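Local coordinates for protein clan CA, family C40, NlpC/P60 superfamily cysteine peptidase (Trichomonas vaginalis, PDB 6BIO) that probably cleaves bacterial peptidoglycan, as a cysteine peptidase of the NlpC/P60 family that pairs its hydrolase domain with a bacterial SH3 domain, at residues D51-I56 and Y190-I195; A111-T116 and I128-Y133. All coordinates share one frame; numbering follows the deposited sequence.

Contact 1: D51-I56 and Y190-I195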
ATOM      1  N   ASP A  51     -11.003   4.048   3.328  1.00  6.17           N
ATOM      2  CA  ASP A  51     -10.037   3.521   4.281  1.00  6.26           C
ATOM      3  C   ASP A  51      -8.708   3.127   3.658  1.00  5.71           C
ATOM      4  O   ASP A  51      -7.880   2.560   4.352  1.00  6.82           O
ATOM      5  CB  ASP A  51     -10.630   2.412   5.144  1.00  6.95           C
ATOM      6  CG  ASP A  51      -9.919   2.228   6.468  1.00  8.14           C
ATOM      7  OD1 ASP A  51      -9.678   3.234   7.161  1.00  8.88           O
ATOM      8  OD2 ASP A  51      -9.652   1.079   6.852  1.00  8.88           O
ATOM      9  N   TYR A  52      -8.481   3.459   2.385  1.00  5.30           N
ATOM     10  CA  TYR A  52      -7.143   3.377   1.830  1.00  5.02           C
ATOM     11  C   TYR A  52      -6.279   4.490   2.409  1.00  5.38           C
ATOM     12  O   TYR A  52      -6.753   5.583   2.718  1.00  6.82           O
ATOM     13  CB  TYR A  52      -7.191   3.506   0.297  1.00  5.94           C
ATOM     14  CG  TYR A  52      -7.561   2.239  -0.482  1.00  5.75           C
ATOM     15  CD1 TYR A  52      -8.141   1.135   0.145  1.00  5.74           C
ATOM     16  CD2 TYR A  52      -7.316   2.152  -1.854  1.00  5.92           C
ATOM     17  CE1 TYR A  52      -8.471   0.008  -0.571  1.00  5.68           C
ATOM     18  CE2 TYR A  52      -7.646   1.021  -2.557  1.00  5.85           C
ATOM     19  CZ  TYR A  52      -8.217  -0.050  -1.923  1.00  5.96           C
ATOM     20  OH  TYR A  52      -8.544  -1.175  -2.632  1.00  6.63           O
ATOM     21  N   TYR A  53      -4.985   4.198   2.513  1.00  5.74           N
ATOM     22  CA  TYR A  53      -3.982   5.163   2.947  1.00  5.73           C
ATOM     23  C   TYR A  53      -3.187   5.668   1.740  1.00  5.54           C
ATOM     24  O   TYR A  53      -2.845   4.902   0.830  1.00  5.16           O
ATOM     25  CB  TYR A  53      -3.048   4.520   3.981  1.00  6.18           C
ATOM     26  CG  TYR A  53      -3.707   3.939   5.213  1.00  6.64           C
ATOM     27  CD1 TYR A  53      -4.948   4.323   5.631  1.00  6.97           C
ATOM     28  CD2 TYR A  53      -3.040   2.983   5.937  1.00  7.39           C
ATOM     29  CE1 TYR A  53      -5.519   3.762   6.773  1.00  7.44           C
ATOM     30  CE2 TYR A  53      -3.574   2.440   7.097  1.00  7.60           C
ATOM     31  CZ  TYR A  53      -4.814   2.833   7.493  1.00  7.84           C
ATOM     32  OH  TYR A  53      -5.358   2.275   8.644  1.00  8.73           O
ATOM     33  N   VAL A  54      -2.867   6.962   1.769  1.00  5.21           N
ATOM     34  CA  VAL A  54      -2.111   7.603   0.702  1.00  5.30           C
ATOM     35  C   VAL A  54      -1.103   8.560   1.321  1.00  5.32           C
ATOM     36  O   VAL A  54      -1.236   8.978   2.472  1.00  5.98           O
ATOM     37  CB  VAL A  54      -3.016   8.362  -0.298  1.00  5.80           C
ATOM     38  CG1 VAL A  54      -4.015   7.424  -0.899  1.00  6.59           C
ATOM     39  CG2 VAL A  54      -3.682   9.547   0.368  1.00  6.61           C
ATOM     40  N   HIS A  55      -0.149   8.991   0.484  1.00  5.29           N
ATOM     41  CA  HIS A  55       0.570  10.208   0.730  1.00  5.32           C
ATOM     42  C   HIS A  55      -0.107  11.334  -0.043  1.00  5.68           C
ATOM     43  O   HIS A  55      -0.638  11.128  -1.139  1.00  6.80           O
ATOM     44  CB  HIS A  55       2.013  10.153   0.226  1.00  6.31           C
ATOM     45  CG  HIS A  55       2.787   8.947   0.671  1.00  6.17           C
ATOM     46  ND1 HIS A  55       3.675   8.936   1.731  1.00  6.27           N
ATOM     47  CD2 HIS A  55       2.815   7.706   0.150  1.00  5.62           C
ATOM     48  CE1 HIS A  55       4.183   7.722   1.856  1.00  6.23           C
ATOM     49  NE2 HIS A  55       3.703   6.966   0.888  1.00  6.12           N
ATOM     50  N   ILE A  56      -0.085  12.530   0.523  1.00  6.43           N
ATOM     51  CA  ILE A  56      -0.651  13.725  -0.109  1.00  6.90           C
ATOM     52  C   ILE A  56       0.492  14.606  -0.552  1.00  7.15           C
ATOM     53  O   ILE A  56       1.262  15.075   0.284  1.00  7.40           O
ATOM     54  CB  ILE A  56      -1.626  14.472   0.817  1.00  7.34           C
ATOM     55  CG1 ILE A  56      -2.746  13.540   1.294  1.00  7.09           C
ATOM     56  CG2 ILE A  56      -2.127  15.711   0.141  1.00  8.74           C
ATOM     57  CD1 ILE A  56      -3.528  14.136   2.432  1.00  7.77           C
ATOM     58  N   TYR A 190      -2.043  -4.627  -0.616  1.00  5.26           N
ATOM     59  CA  TYR A 190      -0.871  -3.881  -1.062  1.00  5.40           C
ATOM     60  C   TYR A 190      -0.951  -2.395  -0.716  1.00  4.94           C
ATOM     61  O   TYR A 190       0.086  -1.765  -0.449  1.00  5.69           O
ATOM     62  CB  TYR A 190      -0.562  -4.183  -2.549  1.00  5.64           C
ATOM     63  CG  TYR A 190       0.254  -5.464  -2.638  1.00  6.50           C
ATOM     64  CD1 TYR A 190       1.606  -5.407  -2.398  1.00  7.67           C
ATOM     65  CD2 TYR A 190      -0.317  -6.695  -2.901  1.00  5.91           C
ATOM     66  CE1 TYR A 190       2.368  -6.531  -2.394  1.00  7.47           C
ATOM     67  CE2 TYR A 190       0.448  -7.844  -2.892  1.00  6.55           C
ATOM     68  CZ  TYR A 190       1.806  -7.750  -2.678  1.00  6.59           C
ATOM     69  OH  TYR A 190       2.612  -8.865  -2.656  1.00  7.92           O
ATOM     70  N   ASN A 191      -2.156  -1.834  -0.603  1.00  5.32           N
ATOM     71  CA  ASN A 191      -2.297  -0.462  -0.122  1.00  4.79           C
ATOM     72  C   ASN A 191      -1.646  -0.324   1.247  1.00  4.80           C
ATOM     73  O   ASN A 191      -0.982   0.675   1.530  1.00  5.78           O
ATOM     74  CB  ASN A 191      -3.768  -0.067  -0.032  1.00  5.50           C
ATOM     75  CG  ASN A 191      -3.910   1.337   0.525  1.00  5.49           C
ATOM     76  OD1 ASN A 191      -4.172   1.544   1.713  1.00  6.52           O
ATOM     77  ND2 ASN A 191      -3.679   2.318  -0.318  1.00  5.83           N
ATOM     78  N   ARG A 192      -1.815  -1.326   2.112  1.00  5.19           N
ATOM     79  CA  ARG A 192      -1.235  -1.283   3.449  1.00  5.89           C
ATOM     80  C   ARG A 192       0.278  -1.423   3.470  1.00  6.37           C
ATOM     81  O   ARG A 192       0.904  -1.170   4.515  1.00  8.00           O
ATOM     82  CB  ARG A 192      -1.896  -2.362   4.274  1.00  6.62           C
ATOM     83  CG  ARG A 192      -3.364  -2.082   4.642  1.00  6.70           C
ATOM     84  CD  ARG A 192      -3.525  -0.826   5.428  1.00  8.28           C
ATOM     85  NE  ARG A 192      -4.854  -0.615   5.972  1.00  8.73           N
ATOM     86  CZ  ARG A 192      -5.763   0.208   5.483  1.00  8.80           C
ATOM     87  NH1 ARG A 192      -5.573   0.844   4.361  1.00  8.25           N
ATOM     88  NH2 ARG A 192      -6.891   0.392   6.142  1.00  8.93           N
ATOM     89  N   LEU A 193       0.894  -1.760   2.341  1.00  5.63           N
ATOM     90  CA  LEU A 193       2.341  -1.776   2.149  1.00  6.08           C
ATOM     91  C   LEU A 193       2.803  -0.635   1.258  1.00  6.23           C
ATOM     92  O   LEU A 193       3.969  -0.601   0.830  1.00  7.06           O
ATOM     93  CB  LEU A 193       2.751  -3.122   1.535  1.00  6.42           C
ATOM     94  CG  LEU A 193       2.390  -4.319   2.434  1.00  7.59           C
ATOM     95  CD1 LEU A 193       2.639  -5.627   1.715  1.00  9.25           C
ATOM     96  CD2 LEU A 193       3.162  -4.319   3.770  1.00  9.08           C
ATOM     97  N   ASP A 194       1.920   0.321   0.981  1.00  5.74           N
ATOM     98  CA  ASP A 194       2.266   1.480   0.162  1.00  5.46           C
ATOM     99  C   ASP A 194       2.740   1.050  -1.222  1.00  5.25           C
ATOM    100  O   ASP A 194       3.645   1.657  -1.793  1.00  5.99           O
ATOM    101  CB  ASP A 194       3.279   2.387   0.861  1.00  5.94           C
ATOM    102  CG  ASP A 194       3.398   3.789   0.253  1.00  5.95           C
ATOM    103  OD1 ASP A 194       2.455   4.276  -0.397  1.00  5.69           O
ATOM    104  OD2 ASP A 194       4.480   4.375   0.512  1.00  6.56           O
ATOM    105  N   ILE A 195       2.052   0.048  -1.781  1.00  5.32           N
ATOM    106  CA  ILE A 195       2.360  -0.463  -3.109  1.00  5.56           C
ATOM    107  C   ILE A 195       1.046  -0.418  -3.886  1.00  5.68           C
ATOM    108  O   ILE A 195       0.031  -0.945  -3.421  1.00  5.76           O
ATOM    109  CB  ILE A 195       2.913  -1.902  -3.038  1.00  6.68           C
ATOM    110  CG1 ILE A 195       4.276  -1.869  -2.376  1.00  7.19           C
ATOM    111  CG2 ILE A 195       2.946  -2.521  -4.442  1.00  7.98           C
ATOM    112  CD1 ILE A 195       4.726  -3.279  -1.958  1.00  8.26           C
TER
HETATM  113  O   HOH W   1       0.065   4.669   1.079  1.00  8.23           O
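The guanidinium of R192 lies flat on one face of the Y53 ring, the planes 3° apart and CZ of R192 3.6 Å from the centroid of the Y53 ring, both a stack and a cation-pi contact. In the plane of that guanidinium, at its edge, sit the D51 carbonyl and CA of Y52. The N191 amide stacks less closely on a face of the Y52 ring, whereas the H55 imidazole, stacked with F120, meets D194 at its edge.

NH1 and NH2 of R192 converge end-on on one acceptor, the backbone O of D51. NH2 of R192 adds a salt bridge of 2.9 Å to OD2 of D51, whose OD1 R22 holds. Chi1 of N191 (177°) sets CG anti to the backbone N, and the amide it carries pairs with both backbone polar atoms of Y53. OD1 of N191 takes Y53 N on a lone pair in a nearly straight bond of 2.9 Å, and ND2 of N191 donates to Y53 O at 2.9 Å. NE2 of H55 donates a nearly straight hydrogen bond of 2.7 Å to OD2 of D194, on its syn side but 35° out of the carboxylate plane. G69 and N121 also donate to this carboxylate, and D119 holds the other imidazole nitrogen, an arrangement likely to favour a charged D194. A water bridges Y53 O and D194 OD1.

D194 is the C-prime residue of the Schellman motif that ends helix 182-191. The whole is an interdomain interface, with this helix end of the NlpC/P60 domain docked on strand 53-60 of the N-terminal beta region.

Contact 2: A111-T116 and I128-Y133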
ATOM      1  N   ALA A 111      16.488  10.389  23.042  1.00 15.16           N
ATOM      2  CA  ALA A 111      15.684   9.199  23.167  1.00 15.91           C
ATOM      3  C   ALA A 111      14.471   9.493  24.045  1.00 15.92           C
ATOM      4  O   ALA A 111      14.519  10.317  24.956  1.00 16.58           O
ATOM      5  CB  ALA A 111      16.510   8.060  23.764  1.00 17.12           C
ATOM      6  N   ASN A 112      13.380   8.775  23.786  1.00 16.58           N
ATOM      7  CA  ASN A 112      12.145   8.858  24.566  1.00 17.48           C
ATOM      8  C   ASN A 112      11.387  10.162  24.388  1.00 17.17           C
ATOM      9  O   ASN A 112      10.685  10.601  25.305  1.00 18.96           O
ATOM     10  CB  ASN A 112      12.440   8.722  26.061  1.00 20.86           C
ATOM     11  CG  ASN A 112      11.857   7.518  26.667  1.00 23.95           C
ATOM     12  OD1 ASN A 112      10.840   6.965  26.231  1.00 24.85           O
ATOM     13  ND2 ASN A 112      12.524   7.061  27.688  1.00 25.47           N
ATOM     14  N   SER A 113      11.590  10.846  23.273  1.00 15.03           N
ATOM     15  CA  SER A 113      10.909  12.097  22.984  1.00 14.01           C
ATOM     16  C   SER A 113       9.551  11.817  22.359  1.00 13.69           C
ATOM     17  O   SER A 113       9.412  10.961  21.479  1.00 14.34           O
ATOM     18  CB  SER A 113      11.731  12.918  21.993  1.00 14.03           C
ATOM     19  OG  SER A 113      12.932  13.407  22.600  1.00 14.75           O
ATOM     20  N   GLN A 114       8.552  12.583  22.749  1.00 13.13           N
ATOM     21  CA  GLN A 114       7.272  12.553  22.058  1.00 13.98           C
ATOM     22  C   GLN A 114       7.385  13.326  20.750  1.00 12.45           C
ATOM     23  O   GLN A 114       7.803  14.482  20.740  1.00 12.32           O
ATOM     24  CB  GLN A 114       6.202  13.212  22.921  1.00 17.18           C
ATOM     25  CG  GLN A 114       5.985  12.625  24.318  1.00 21.57           C
ATOM     26  CD  GLN A 114       5.475  11.234  24.282  1.00 25.65           C
ATOM     27  OE1 GLN A 114       4.593  10.904  23.472  1.00 27.33           O
ATOM     28  NE2 GLN A 114       6.031  10.381  25.136  1.00 26.95           N
ATOM     29  N   VAL A 115       6.967  12.715  19.650  1.00 11.57           N
ATOM     30  CA  VAL A 115       7.020  13.310  18.317  1.00 10.33           C
ATOM     31  C   VAL A 115       5.724  12.994  17.577  1.00  9.68           C
ATOM     32  O   VAL A 115       4.934  12.123  17.978  1.00 11.15           O
ATOM     33  CB  VAL A 115       8.244  12.805  17.508  1.00 10.83           C
ATOM     34  CG1 VAL A 115       9.569  12.982  18.303  1.00 11.09           C
ATOM     35  CG2 VAL A 115       8.059  11.332  17.070  1.00 11.47           C
ATOM     36  N   THR A 116       5.502  13.699  16.477  1.00  9.29           N
ATOM     37  CA  THR A 116       4.331  13.435  15.652  1.00  9.65           C
ATOM     38  C   THR A 116       4.780  13.086  14.240  1.00  8.13           C
ATOM     39  O   THR A 116       5.481  13.877  13.602  1.00  8.55           O
ATOM     40  CB  THR A 116       3.422  14.666  15.620  1.00 11.97           C
ATOM     41  OG1 THR A 116       3.028  15.020  16.952  1.00 14.44           O
ATOM     42  CG2 THR A 116       2.185  14.413  14.766  1.00 13.22           C
ATOM     43  N   ILE A 128       8.718  14.062  10.645  1.00  6.31           N
ATOM     44  CA  ILE A 128       8.129  14.287  11.961  1.00  6.89           C
ATOM     45  C   ILE A 128       8.168  15.755  12.338  1.00  7.24           C
ATOM     46  O   ILE A 128       8.903  16.563  11.764  1.00  7.15           O
ATOM     47  CB  ILE A 128       8.777  13.460  13.104  1.00  7.56           C
ATOM     48  CG1 ILE A 128      10.242  13.875  13.329  1.00  8.50           C
ATOM     49  CG2 ILE A 128       8.673  11.980  12.859  1.00  7.92           C
ATOM     50  CD1 ILE A 128      10.810  13.478  14.662  1.00  9.10           C
ATOM     51  N   ASN A 129       7.362  16.061  13.347  1.00  8.04           N
ATOM     52  CA  ASN A 129       7.423  17.307  14.110  1.00  8.71           C
ATOM     53  C   ASN A 129       7.808  16.956  15.541  1.00  9.48           C
ATOM     54  O   ASN A 129       7.095  16.192  16.206  1.00 10.14           O
ATOM     55  CB  ASN A 129       6.050  17.982  14.096  1.00 10.34           C
ATOM     56  CG  ASN A 129       6.016  19.273  14.878  1.00 13.03           C
ATOM     57  OD1 ASN A 129       6.552  19.383  15.986  1.00 13.65           O
ATOM     58  ND2 ASN A 129       5.347  20.250  14.331  1.00 14.96           N
ATOM     59  N   TYR A 130       8.940  17.496  16.023  1.00 10.04           N
ATOM     60  CA  TYR A 130       9.326  17.452  17.431  1.00 10.80           C
ATOM     61  C   TYR A 130       9.440  18.892  17.918  1.00 12.03           C
ATOM     62  O   TYR A 130      10.312  19.618  17.463  1.00 11.78           O
ATOM     63  CB  TYR A 130      10.675  16.746  17.570  1.00 10.83           C
ATOM     64  CG  TYR A 130      11.270  16.833  18.975  1.00 11.22           C
ATOM     65  CD1 TYR A 130      10.553  16.376  20.062  1.00 11.88           C
ATOM     66  CD2 TYR A 130      12.516  17.406  19.216  1.00 12.71           C
ATOM     67  CE1 TYR A 130      11.051  16.465  21.350  1.00 12.66           C
ATOM     68  CE2 TYR A 130      13.036  17.448  20.508  1.00 13.46           C
ATOM     69  CZ  TYR A 130      12.306  16.984  21.558  1.00 13.77           C
ATOM     70  OH  TYR A 130      12.867  17.085  22.829  1.00 15.22           O
ATOM     71  N   ARG A 131       8.563  19.303  18.830  1.00 14.64           N
ATOM     72  CA  ARG A 131       8.656  20.638  19.448  1.00 16.28           C
ATOM     73  C   ARG A 131       8.634  21.754  18.399  1.00 14.95           C
ATOM     74  O   ARG A 131       9.254  22.799  18.590  1.00 15.80           O
ATOM     75  CB  ARG A 131       9.929  20.809  20.312  1.00 19.06           C
ATOM     76  CG  ARG A 131      10.071  19.978  21.569  1.00 20.51           C
ATOM     77  CD  ARG A 131      11.449  20.257  22.269  1.00 20.68           C
ATOM     78  NE  ARG A 131      11.621  21.653  22.700  1.00 21.19           N
ATOM     79  CZ  ARG A 131      10.923  22.209  23.679  1.00 22.89           C
ATOM     80  NH1 ARG A 131       9.989  21.493  24.312  1.00 24.04           N
ATOM     81  NH2 ARG A 131      11.138  23.476  24.016  1.00 22.83           N
ATOM     82  N   GLY A 132       7.930  21.559  17.272  1.00 13.97           N
ATOM     83  CA  GLY A 132       7.900  22.548  16.227  1.00 12.99           C
ATOM     84  C   GLY A 132       8.969  22.394  15.168  1.00 11.79           C
ATOM     85  O   GLY A 132       8.891  23.063  14.131  1.00 12.27           O
ATOM     86  N   TYR A 133       9.983  21.561  15.401  1.00 10.17           N
ATOM     87  CA  TYR A 133      11.068  21.308  14.448  1.00 10.07           C
ATOM     88  C   TYR A 133      10.625  20.177  13.529  1.00  8.95           C
ATOM     89  O   TYR A 133      10.184  19.114  14.000  1.00 10.48           O
ATOM     90  CB  TYR A 133      12.348  20.887  15.177  1.00 11.15           C
ATOM     91  CG  TYR A 133      12.923  21.993  16.055  1.00 12.90           C
ATOM     92  CD1 TYR A 133      13.808  22.927  15.535  1.00 14.35           C
ATOM     93  CD2 TYR A 133      12.551  22.115  17.367  1.00 13.81           C
ATOM     94  CE1 TYR A 133      14.303  23.950  16.307  1.00 15.85           C
ATOM     95  CE2 TYR A 133      13.084  23.134  18.171  1.00 14.98           C
ATOM     96  CZ  TYR A 133      13.926  24.031  17.624  1.00 16.35           C
ATOM     97  OH  TYR A 133      14.397  25.018  18.464  1.00 17.48           O
TER
HETATM   98  O   HOH W   2      12.059  15.289  24.586  1.00 24.93           O
HETATM   99  O   HOH W   3       6.634  17.370  19.955  1.00 26.99           O
HETATM  100  O   HOH W   4       4.903  17.018  17.727  1.00 25.67           O
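V115 packs against I128 and Y130 on the buried face of a beta hairpin, strands 114-122 and 125-130, within the bacterial SH3 domain. One methyl does most of this work: CG1 of V115 lies 3.9 Å from CD1 of I128 and equally close to the Y130 ring at CD1. Chi1 of I128 (65°) puts CG1 between the backbone N and carbonyl carbon, and CD1 beyond it meets V115. I95 and L142 close over the same cluster. The Y130 ring turns its edge to the backbone, with CD1 3.4 Å from Q114 O, while S113 CB comes at it obliquely.

Between the strands, T116 and N129 form an antiparallel hydrogen-bonded pair, T116 N to N129 O at 3.0 Å and N129 N to T116 O at 2.9 Å. Their side chains project together to the other face of the sheet, where packing is looser, T116 CB and N129 CB being 4.5 Å apart. Water takes over here, one molecule joining OG1 of T116 to the backbone O of N129. Beyond V115 and Y130 the two chains part, and a second water spans the gap from Q114 O to R131 N. A third links OG of S113, which also bonds to P110 O, with OH of Y130.

R131 follows in an exposed type I' turn from Y130 to Y133, its CG over one face of the Y130 ring. The turn is fastened by an Asx motif, in which OD1 of N129 accepts the backbone N-H of G132 at 2.9 Å.

How the contacts relate
From the N terminus, the chain passes through residues 51-56 of the N-terminal beta region, then enters the SH3 domain, where contact 2 closes a short loop of 11 residues between 111-116 and 128-133. Only after passing into the NlpC/P60 domain does it return, at 190-195, to complete contact 1 and close a loop of 133 residues. The short loop thus lies wholly within the long one, and the two do not cross. The centres of the two contacts are 24 Å apart and their nearest atoms about 11 Å, without touching. Both reach one antiparallel sheet, in which strands 19-23 and 80-88 separate 53-60 from 114-122. Contact 2 is local to the SH3 hairpin; contact 1 joins domains.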